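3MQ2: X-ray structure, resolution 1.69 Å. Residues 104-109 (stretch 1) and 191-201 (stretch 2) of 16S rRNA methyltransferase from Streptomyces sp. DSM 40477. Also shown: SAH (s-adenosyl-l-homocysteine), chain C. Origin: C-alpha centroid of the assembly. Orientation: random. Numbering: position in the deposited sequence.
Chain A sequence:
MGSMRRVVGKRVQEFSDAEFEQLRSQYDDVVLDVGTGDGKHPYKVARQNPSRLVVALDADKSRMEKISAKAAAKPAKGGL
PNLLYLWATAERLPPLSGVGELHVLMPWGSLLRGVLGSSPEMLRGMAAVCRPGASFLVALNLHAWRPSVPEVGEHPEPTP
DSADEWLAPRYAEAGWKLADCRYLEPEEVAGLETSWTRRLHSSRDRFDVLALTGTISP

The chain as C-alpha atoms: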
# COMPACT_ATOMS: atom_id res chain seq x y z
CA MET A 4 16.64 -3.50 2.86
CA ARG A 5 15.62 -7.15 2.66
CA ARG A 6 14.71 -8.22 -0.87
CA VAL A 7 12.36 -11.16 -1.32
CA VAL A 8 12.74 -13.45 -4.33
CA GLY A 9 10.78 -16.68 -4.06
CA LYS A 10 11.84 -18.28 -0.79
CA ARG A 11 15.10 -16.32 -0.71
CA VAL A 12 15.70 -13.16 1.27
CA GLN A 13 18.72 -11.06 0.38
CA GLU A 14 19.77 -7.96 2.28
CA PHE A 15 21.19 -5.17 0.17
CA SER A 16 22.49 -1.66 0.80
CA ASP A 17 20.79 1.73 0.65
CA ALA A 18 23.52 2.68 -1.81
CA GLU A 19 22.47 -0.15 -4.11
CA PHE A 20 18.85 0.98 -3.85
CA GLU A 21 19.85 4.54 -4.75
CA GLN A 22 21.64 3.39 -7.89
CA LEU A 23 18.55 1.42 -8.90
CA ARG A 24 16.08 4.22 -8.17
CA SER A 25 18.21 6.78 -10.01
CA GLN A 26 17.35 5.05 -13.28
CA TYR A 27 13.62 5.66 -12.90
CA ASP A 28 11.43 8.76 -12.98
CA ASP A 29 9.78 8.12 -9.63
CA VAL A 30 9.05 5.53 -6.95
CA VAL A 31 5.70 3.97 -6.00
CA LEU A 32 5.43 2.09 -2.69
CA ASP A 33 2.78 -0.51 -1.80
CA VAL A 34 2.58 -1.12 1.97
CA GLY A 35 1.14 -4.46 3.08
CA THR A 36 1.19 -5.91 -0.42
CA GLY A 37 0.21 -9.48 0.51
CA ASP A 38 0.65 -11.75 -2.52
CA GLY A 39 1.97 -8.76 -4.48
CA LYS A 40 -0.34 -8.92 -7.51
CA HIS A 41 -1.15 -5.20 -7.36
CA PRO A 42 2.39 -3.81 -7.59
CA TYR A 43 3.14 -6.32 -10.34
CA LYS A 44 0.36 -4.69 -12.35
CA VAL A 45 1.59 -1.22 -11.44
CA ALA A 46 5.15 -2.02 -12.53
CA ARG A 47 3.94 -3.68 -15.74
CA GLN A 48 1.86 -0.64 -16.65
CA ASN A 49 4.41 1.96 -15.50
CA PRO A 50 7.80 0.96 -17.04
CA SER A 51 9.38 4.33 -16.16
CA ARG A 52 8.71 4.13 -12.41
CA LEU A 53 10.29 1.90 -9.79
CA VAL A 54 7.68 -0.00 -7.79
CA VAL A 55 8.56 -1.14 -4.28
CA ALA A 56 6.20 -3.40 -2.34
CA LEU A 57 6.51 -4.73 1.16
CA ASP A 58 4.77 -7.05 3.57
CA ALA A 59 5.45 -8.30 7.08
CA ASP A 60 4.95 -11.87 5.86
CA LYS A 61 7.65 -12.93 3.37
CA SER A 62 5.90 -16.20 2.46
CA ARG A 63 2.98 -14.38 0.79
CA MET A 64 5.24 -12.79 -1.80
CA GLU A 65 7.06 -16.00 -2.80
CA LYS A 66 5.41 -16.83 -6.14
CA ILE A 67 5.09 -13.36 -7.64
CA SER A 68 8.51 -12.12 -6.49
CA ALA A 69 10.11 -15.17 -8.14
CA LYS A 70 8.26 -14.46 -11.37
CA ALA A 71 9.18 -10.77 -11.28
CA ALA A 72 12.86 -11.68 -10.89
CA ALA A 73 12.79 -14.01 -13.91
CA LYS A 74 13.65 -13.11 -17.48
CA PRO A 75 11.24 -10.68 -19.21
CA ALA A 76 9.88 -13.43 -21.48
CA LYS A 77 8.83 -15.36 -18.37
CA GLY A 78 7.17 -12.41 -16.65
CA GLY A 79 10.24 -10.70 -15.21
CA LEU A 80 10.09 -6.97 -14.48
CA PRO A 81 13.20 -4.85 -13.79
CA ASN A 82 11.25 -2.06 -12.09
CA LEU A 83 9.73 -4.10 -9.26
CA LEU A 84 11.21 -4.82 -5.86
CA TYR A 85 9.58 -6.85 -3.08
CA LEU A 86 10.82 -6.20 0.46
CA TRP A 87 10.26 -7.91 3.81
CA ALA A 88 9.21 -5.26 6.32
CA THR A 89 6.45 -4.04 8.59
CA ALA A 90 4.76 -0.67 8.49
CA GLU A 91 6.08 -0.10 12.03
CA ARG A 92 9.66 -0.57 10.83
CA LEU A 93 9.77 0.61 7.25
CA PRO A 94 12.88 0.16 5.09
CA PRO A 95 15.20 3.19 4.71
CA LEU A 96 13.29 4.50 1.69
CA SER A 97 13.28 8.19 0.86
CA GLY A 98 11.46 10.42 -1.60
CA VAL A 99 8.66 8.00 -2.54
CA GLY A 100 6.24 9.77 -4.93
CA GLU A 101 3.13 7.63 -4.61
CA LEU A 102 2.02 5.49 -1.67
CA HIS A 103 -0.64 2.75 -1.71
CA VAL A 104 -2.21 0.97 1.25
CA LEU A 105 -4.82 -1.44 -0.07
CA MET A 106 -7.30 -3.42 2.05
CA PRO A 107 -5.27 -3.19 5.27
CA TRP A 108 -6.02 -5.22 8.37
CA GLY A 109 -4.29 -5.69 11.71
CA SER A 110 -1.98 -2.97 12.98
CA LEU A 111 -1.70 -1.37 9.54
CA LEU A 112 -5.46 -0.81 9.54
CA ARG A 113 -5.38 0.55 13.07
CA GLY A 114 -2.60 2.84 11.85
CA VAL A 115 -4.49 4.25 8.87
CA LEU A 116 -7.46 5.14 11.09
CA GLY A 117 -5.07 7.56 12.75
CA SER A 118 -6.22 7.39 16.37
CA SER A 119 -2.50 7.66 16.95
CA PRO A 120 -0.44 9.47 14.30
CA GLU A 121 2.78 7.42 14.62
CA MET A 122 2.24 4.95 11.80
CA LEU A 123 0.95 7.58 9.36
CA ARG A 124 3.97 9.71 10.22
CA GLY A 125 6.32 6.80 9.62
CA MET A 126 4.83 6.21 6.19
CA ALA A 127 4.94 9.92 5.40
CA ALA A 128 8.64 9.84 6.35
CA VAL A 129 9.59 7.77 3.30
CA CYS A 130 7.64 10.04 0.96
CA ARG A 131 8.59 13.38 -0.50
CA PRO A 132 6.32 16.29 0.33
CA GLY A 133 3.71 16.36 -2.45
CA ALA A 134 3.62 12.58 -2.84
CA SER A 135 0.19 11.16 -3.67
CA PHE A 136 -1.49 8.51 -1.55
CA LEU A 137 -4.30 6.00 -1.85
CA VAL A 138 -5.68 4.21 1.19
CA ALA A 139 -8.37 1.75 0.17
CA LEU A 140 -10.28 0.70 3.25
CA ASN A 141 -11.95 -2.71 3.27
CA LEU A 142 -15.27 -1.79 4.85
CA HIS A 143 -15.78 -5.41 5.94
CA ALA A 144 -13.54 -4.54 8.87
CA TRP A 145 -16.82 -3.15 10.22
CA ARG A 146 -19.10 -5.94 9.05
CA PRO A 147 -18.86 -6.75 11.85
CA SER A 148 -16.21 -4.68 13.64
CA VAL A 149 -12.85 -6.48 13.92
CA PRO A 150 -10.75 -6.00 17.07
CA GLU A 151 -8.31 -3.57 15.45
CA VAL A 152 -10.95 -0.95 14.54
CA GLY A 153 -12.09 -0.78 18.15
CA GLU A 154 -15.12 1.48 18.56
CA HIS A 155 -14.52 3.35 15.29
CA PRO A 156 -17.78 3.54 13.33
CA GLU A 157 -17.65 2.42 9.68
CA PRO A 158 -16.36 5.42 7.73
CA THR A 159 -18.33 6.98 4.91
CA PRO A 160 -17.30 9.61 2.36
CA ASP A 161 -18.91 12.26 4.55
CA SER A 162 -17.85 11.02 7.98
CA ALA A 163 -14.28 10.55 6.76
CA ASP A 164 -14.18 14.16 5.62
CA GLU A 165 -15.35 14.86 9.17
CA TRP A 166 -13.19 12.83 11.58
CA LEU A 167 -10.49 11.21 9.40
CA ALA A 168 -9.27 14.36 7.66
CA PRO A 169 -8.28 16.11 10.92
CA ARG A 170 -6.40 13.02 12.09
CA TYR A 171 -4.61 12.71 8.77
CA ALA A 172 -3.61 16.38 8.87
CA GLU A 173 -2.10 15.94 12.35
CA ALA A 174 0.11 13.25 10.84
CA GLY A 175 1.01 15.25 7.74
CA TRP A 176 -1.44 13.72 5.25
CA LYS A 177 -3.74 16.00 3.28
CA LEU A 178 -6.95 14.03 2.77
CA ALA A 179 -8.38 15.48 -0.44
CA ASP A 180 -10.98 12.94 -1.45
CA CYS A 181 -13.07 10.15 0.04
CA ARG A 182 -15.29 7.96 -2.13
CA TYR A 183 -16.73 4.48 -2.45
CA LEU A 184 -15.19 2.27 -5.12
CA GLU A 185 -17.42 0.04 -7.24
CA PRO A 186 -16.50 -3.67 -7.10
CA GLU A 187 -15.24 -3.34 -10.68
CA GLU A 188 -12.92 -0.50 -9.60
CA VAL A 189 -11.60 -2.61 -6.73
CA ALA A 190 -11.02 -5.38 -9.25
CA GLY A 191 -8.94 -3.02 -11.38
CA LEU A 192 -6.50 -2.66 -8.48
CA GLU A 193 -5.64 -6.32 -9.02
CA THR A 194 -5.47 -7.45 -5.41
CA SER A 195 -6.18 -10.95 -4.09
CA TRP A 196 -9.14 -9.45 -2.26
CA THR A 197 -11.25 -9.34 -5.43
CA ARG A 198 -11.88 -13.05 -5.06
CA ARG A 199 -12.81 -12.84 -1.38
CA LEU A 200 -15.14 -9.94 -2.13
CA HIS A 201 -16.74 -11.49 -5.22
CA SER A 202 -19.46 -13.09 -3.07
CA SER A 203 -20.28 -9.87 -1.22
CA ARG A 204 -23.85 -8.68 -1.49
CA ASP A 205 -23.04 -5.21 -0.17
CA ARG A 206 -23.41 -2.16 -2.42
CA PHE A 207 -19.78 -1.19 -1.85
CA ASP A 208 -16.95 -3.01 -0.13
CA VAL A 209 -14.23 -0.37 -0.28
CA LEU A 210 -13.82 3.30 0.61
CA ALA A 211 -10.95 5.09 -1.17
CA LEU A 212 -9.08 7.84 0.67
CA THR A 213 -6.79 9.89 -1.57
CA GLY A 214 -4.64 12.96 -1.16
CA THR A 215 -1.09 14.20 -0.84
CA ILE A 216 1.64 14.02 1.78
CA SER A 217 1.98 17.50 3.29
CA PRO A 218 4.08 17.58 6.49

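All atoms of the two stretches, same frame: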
# COMPACT_ATOMS: atom_id res chain seq x y z
N VAL A 104 -1.91 1.91 0.16
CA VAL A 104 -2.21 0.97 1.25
C VAL A 104 -3.56 0.37 0.93
O VAL A 104 -4.59 1.04 1.07
CB VAL A 104 -2.30 1.67 2.61
CG1 VAL A 104 -2.61 0.62 3.72
CG2 VAL A 104 -1.00 2.41 2.93
N LEU A 105 -3.58 -0.88 0.47
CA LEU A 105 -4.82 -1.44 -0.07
C LEU A 105 -5.37 -2.55 0.82
O LEU A 105 -4.68 -3.51 1.11
CB LEU A 105 -4.60 -1.97 -1.49
CG LEU A 105 -3.97 -1.02 -2.51
CD1 LEU A 105 -3.99 -1.66 -3.89
CD2 LEU A 105 -4.70 0.31 -2.54
N MET A 106 -6.62 -2.40 1.23
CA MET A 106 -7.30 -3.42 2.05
C MET A 106 -6.53 -3.81 3.31
O MET A 106 -6.37 -5.00 3.58
CB MET A 106 -7.57 -4.69 1.23
CG MET A 106 -7.83 -4.45 -0.23
SD MET A 106 -9.37 -3.54 -0.39
CE MET A 106 -10.53 -4.85 -0.00
N PRO A 107 -6.07 -2.83 4.10
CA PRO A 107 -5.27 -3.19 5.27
C PRO A 107 -6.11 -3.89 6.34
O PRO A 107 -7.32 -3.68 6.44
CB PRO A 107 -4.79 -1.84 5.79
CG PRO A 107 -5.89 -0.89 5.38
CD PRO A 107 -6.27 -1.37 4.00
N TRP A 108 -5.44 -4.73 7.13
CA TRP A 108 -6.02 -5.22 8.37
C TRP A 108 -4.92 -5.26 9.42
O TRP A 108 -3.76 -4.94 9.13
CB TRP A 108 -6.71 -6.59 8.19
CG TRP A 108 -5.84 -7.74 7.71
CD1 TRP A 108 -5.61 -8.11 6.42
CD2 TRP A 108 -5.15 -8.69 8.53
NE1 TRP A 108 -4.79 -9.23 6.38
CE2 TRP A 108 -4.50 -9.59 7.67
CE3 TRP A 108 -5.02 -8.86 9.92
CZ2 TRP A 108 -3.72 -10.66 8.15
CZ3 TRP A 108 -4.24 -9.91 10.39
CH2 TRP A 108 -3.60 -10.80 9.50
N GLY A 109 -5.28 -5.63 10.65
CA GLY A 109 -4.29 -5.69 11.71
C GLY A 109 -3.78 -4.31 12.07
O GLY A 109 -4.51 -3.33 11.99
N GLY A 191 -9.97 -3.62 -10.57
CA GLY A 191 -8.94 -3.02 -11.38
C GLY A 191 -7.63 -2.82 -10.63
O GLY A 191 -6.56 -2.72 -11.24
N LEU A 192 -7.71 -2.76 -9.31
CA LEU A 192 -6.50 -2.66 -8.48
C LEU A 192 -5.67 -3.93 -8.53
O LEU A 192 -4.49 -3.92 -8.19
CB LEU A 192 -6.87 -2.34 -7.03
CG LEU A 192 -7.52 -0.97 -6.82
CD1 LEU A 192 -8.04 -0.85 -5.39
CD2 LEU A 192 -6.54 0.14 -7.15
N GLU A 193 -6.30 -5.03 -8.93
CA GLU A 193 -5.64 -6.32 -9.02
C GLU A 193 -5.08 -6.83 -7.70
O GLU A 193 -3.92 -7.24 -7.64
CB GLU A 193 -4.52 -6.28 -10.06
CG GLU A 193 -4.99 -6.04 -11.48
CD GLU A 193 -5.51 -7.29 -12.14
OE1 GLU A 193 -5.64 -8.32 -11.44
OE2 GLU A 193 -5.78 -7.25 -13.36
N THR A 194 -5.89 -6.81 -6.64
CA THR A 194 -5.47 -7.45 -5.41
C THR A 194 -6.18 -8.80 -5.22
O THR A 194 -7.21 -9.06 -5.83
CB THR A 194 -5.67 -6.54 -4.17
OG1 THR A 194 -6.90 -6.84 -3.51
CG2 THR A 194 -5.63 -5.06 -4.56
N SER A 195 -5.61 -9.64 -4.36
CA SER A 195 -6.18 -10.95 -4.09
C SER A 195 -7.56 -10.83 -3.45
O SER A 195 -8.31 -11.81 -3.36
CB SER A 195 -5.26 -11.75 -3.16
OG SER A 195 -5.19 -11.17 -1.87
N TRP A 196 -7.91 -9.63 -3.01
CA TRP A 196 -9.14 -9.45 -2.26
C TRP A 196 -10.36 -9.49 -3.17
O TRP A 196 -11.47 -9.70 -2.70
CB TRP A 196 -9.11 -8.15 -1.45
CG TRP A 196 -8.13 -8.22 -0.32
CD1 TRP A 196 -6.79 -7.95 -0.39
CD2 TRP A 196 -8.40 -8.61 1.03
NE1 TRP A 196 -6.21 -8.14 0.84
CE2 TRP A 196 -7.18 -8.54 1.73
CE3 TRP A 196 -9.55 -8.99 1.72
CZ2 TRP A 196 -7.07 -8.86 3.09
CZ3 TRP A 196 -9.45 -9.30 3.07
CH2 TRP A 196 -8.22 -9.23 3.74
N THR A 197 -10.15 -9.29 -4.47
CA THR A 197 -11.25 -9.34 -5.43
C THR A 197 -12.01 -10.65 -5.30
O THR A 197 -13.25 -10.67 -5.32
CB THR A 197 -10.74 -9.21 -6.89
OG1 THR A 197 -9.98 -8.00 -7.03
CG2 THR A 197 -11.91 -9.19 -7.85
N ARG A 198 -11.27 -11.74 -5.15
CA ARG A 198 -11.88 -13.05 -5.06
C ARG A 198 -12.70 -13.18 -3.79
O ARG A 198 -13.85 -13.64 -3.83
CB ARG A 198 -10.80 -14.14 -5.12
CG ARG A 198 -11.34 -15.50 -5.51
CD ARG A 198 -10.29 -16.58 -5.34
NE ARG A 198 -9.01 -16.23 -5.95
CZ ARG A 198 -7.98 -15.71 -5.28
NH1 ARG A 198 -8.08 -15.49 -3.98
NH2 ARG A 198 -6.86 -15.42 -5.92
N ARG A 199 -12.13 -12.77 -2.66
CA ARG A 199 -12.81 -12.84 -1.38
C ARG A 199 -14.07 -12.00 -1.40
O ARG A 199 -15.10 -12.39 -0.84
CB ARG A 199 -11.89 -12.36 -0.25
CG ARG A 199 -12.55 -12.29 1.12
CD ARG A 199 -11.53 -12.10 2.23
NE ARG A 199 -12.14 -11.73 3.51
CZ ARG A 199 -12.39 -12.58 4.50
NH1 ARG A 199 -12.07 -13.87 4.38
NH2 ARG A 199 -12.94 -12.15 5.62
N LEU A 200 -14.00 -10.85 -2.07
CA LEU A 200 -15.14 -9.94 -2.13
C LEU A 200 -16.16 -10.26 -3.21
O LEU A 200 -17.24 -9.66 -3.24
CB LEU A 200 -14.66 -8.49 -2.31
CG LEU A 200 -13.79 -7.94 -1.18
CD1 LEU A 200 -13.20 -6.57 -1.56
CD2 LEU A 200 -14.56 -7.85 0.13
N HIS A 201 -15.85 -11.20 -4.10
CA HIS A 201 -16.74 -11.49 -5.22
C HIS A 201 -18.13 -11.92 -4.75
O HIS A 201 -19.14 -11.61 -5.40
CB HIS A 201 -16.14 -12.55 -6.15
CG HIS A 201 -17.01 -12.90 -7.33
ND1 HIS A 201 -17.23 -12.03 -8.38
CD2 HIS A 201 -17.71 -14.02 -7.61
CE1 HIS A 201 -18.03 -12.60 -9.26
NE2 HIS A 201 -18.34 -13.81 -8.82
N SAH C . -2.81 -5.10 -0.23
CA SAH C . -2.85 -6.53 -0.48
CB SAH C . -2.94 -7.32 0.82
CG SAH C . -3.94 -6.76 1.83
SD SAH C . -4.26 -7.94 3.17
C SAH C . -4.04 -6.85 -1.37
O SAH C . -4.22 -7.98 -1.81
OXT SAH C . -4.85 -5.96 -1.65
C5' SAH C . -3.36 -6.82 4.27
C4' SAH C . -1.86 -7.10 4.26
O4' SAH C . -1.22 -6.18 5.12
C3' SAH C . -1.51 -8.50 4.79
O3' SAH C . -0.67 -9.14 3.87
C2' SAH C . -0.73 -8.28 6.07
O2' SAH C . 0.36 -9.19 6.16
C1' SAH C . -0.23 -6.86 5.88
N9 SAH C . -0.02 -6.13 7.13
C8 SAH C . -0.86 -5.96 8.20
N7 SAH C . -0.22 -5.18 9.12
C5 SAH C . 1.00 -4.86 8.64
C6 SAH C . 2.06 -4.11 9.14
N6 SAH C . 1.97 -3.53 10.33
N1 SAH C . 3.19 -3.97 8.38
C2 SAH C . 3.30 -4.56 7.14
N3 SAH C . 2.26 -5.32 6.64
C4 SAH C . 1.14 -5.45 7.39

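Residues 104-109 and 191-201, at least 87 positions apart in sequence where they touch, meet mainly through side chains: no hydrogen bond joins them directly, they bury 344 Å² between them, and the close contacts are mostly between apolar groups. Their backbones stay well separated, with CA of Leu105 8.1 Å from CA of Thr194 and CA of Met106 7.6 Å from CA of Trp196.

Stretch 1 enters as the end of a strand. Val104 makes no contact, but Leu105 points toward stretch 2, and its CD1 lies 3.8 Å from Thr194 CG2 and 4.3 Å from Leu192 CB. While this side chain packs against the carbon atoms of Thr194 and Leu192, the Leu105 carbonyl O accepts a hydrogen bond from N of S-adenosylhomocysteine (2.8 Å). The ligand is also held by stretch 2, through a weak bond from Ser195 N to its carboxylate O (3.3 Å).

At Met106 the chain leaves the strand with positive phi (53°), and Met106 has the largest area covered by the other stretch (96 Å²). Met106 CB sits 3.7 Å from the centroid of the Trp196 five-membered ring, almost on the ring normal, a CH-pi contact over the face. The Met106 side chain reaches on to place CE 3.5 Å from Leu200 CD1. Trp196 and Leu200 lie on a weakly bonded helical segment, linked by Leu200 N to Trp196 O (2.8 Å). Its approach is capped by Thr194, whose OG1 accepts from Trp196 N (3.0 Å), so the residue that packs against Leu105 also steadies the backbone carrying the indole.

Pro107 points away, and Trp108 returns toward stretch 2. Its CD1 comes within 3.7 Å of Trp196 CZ2; the two indoles meet rim to rim, with planes at 66°, rather than stacking. Gly109 lies beyond the contact, and its positive phi (68°) suits glycine.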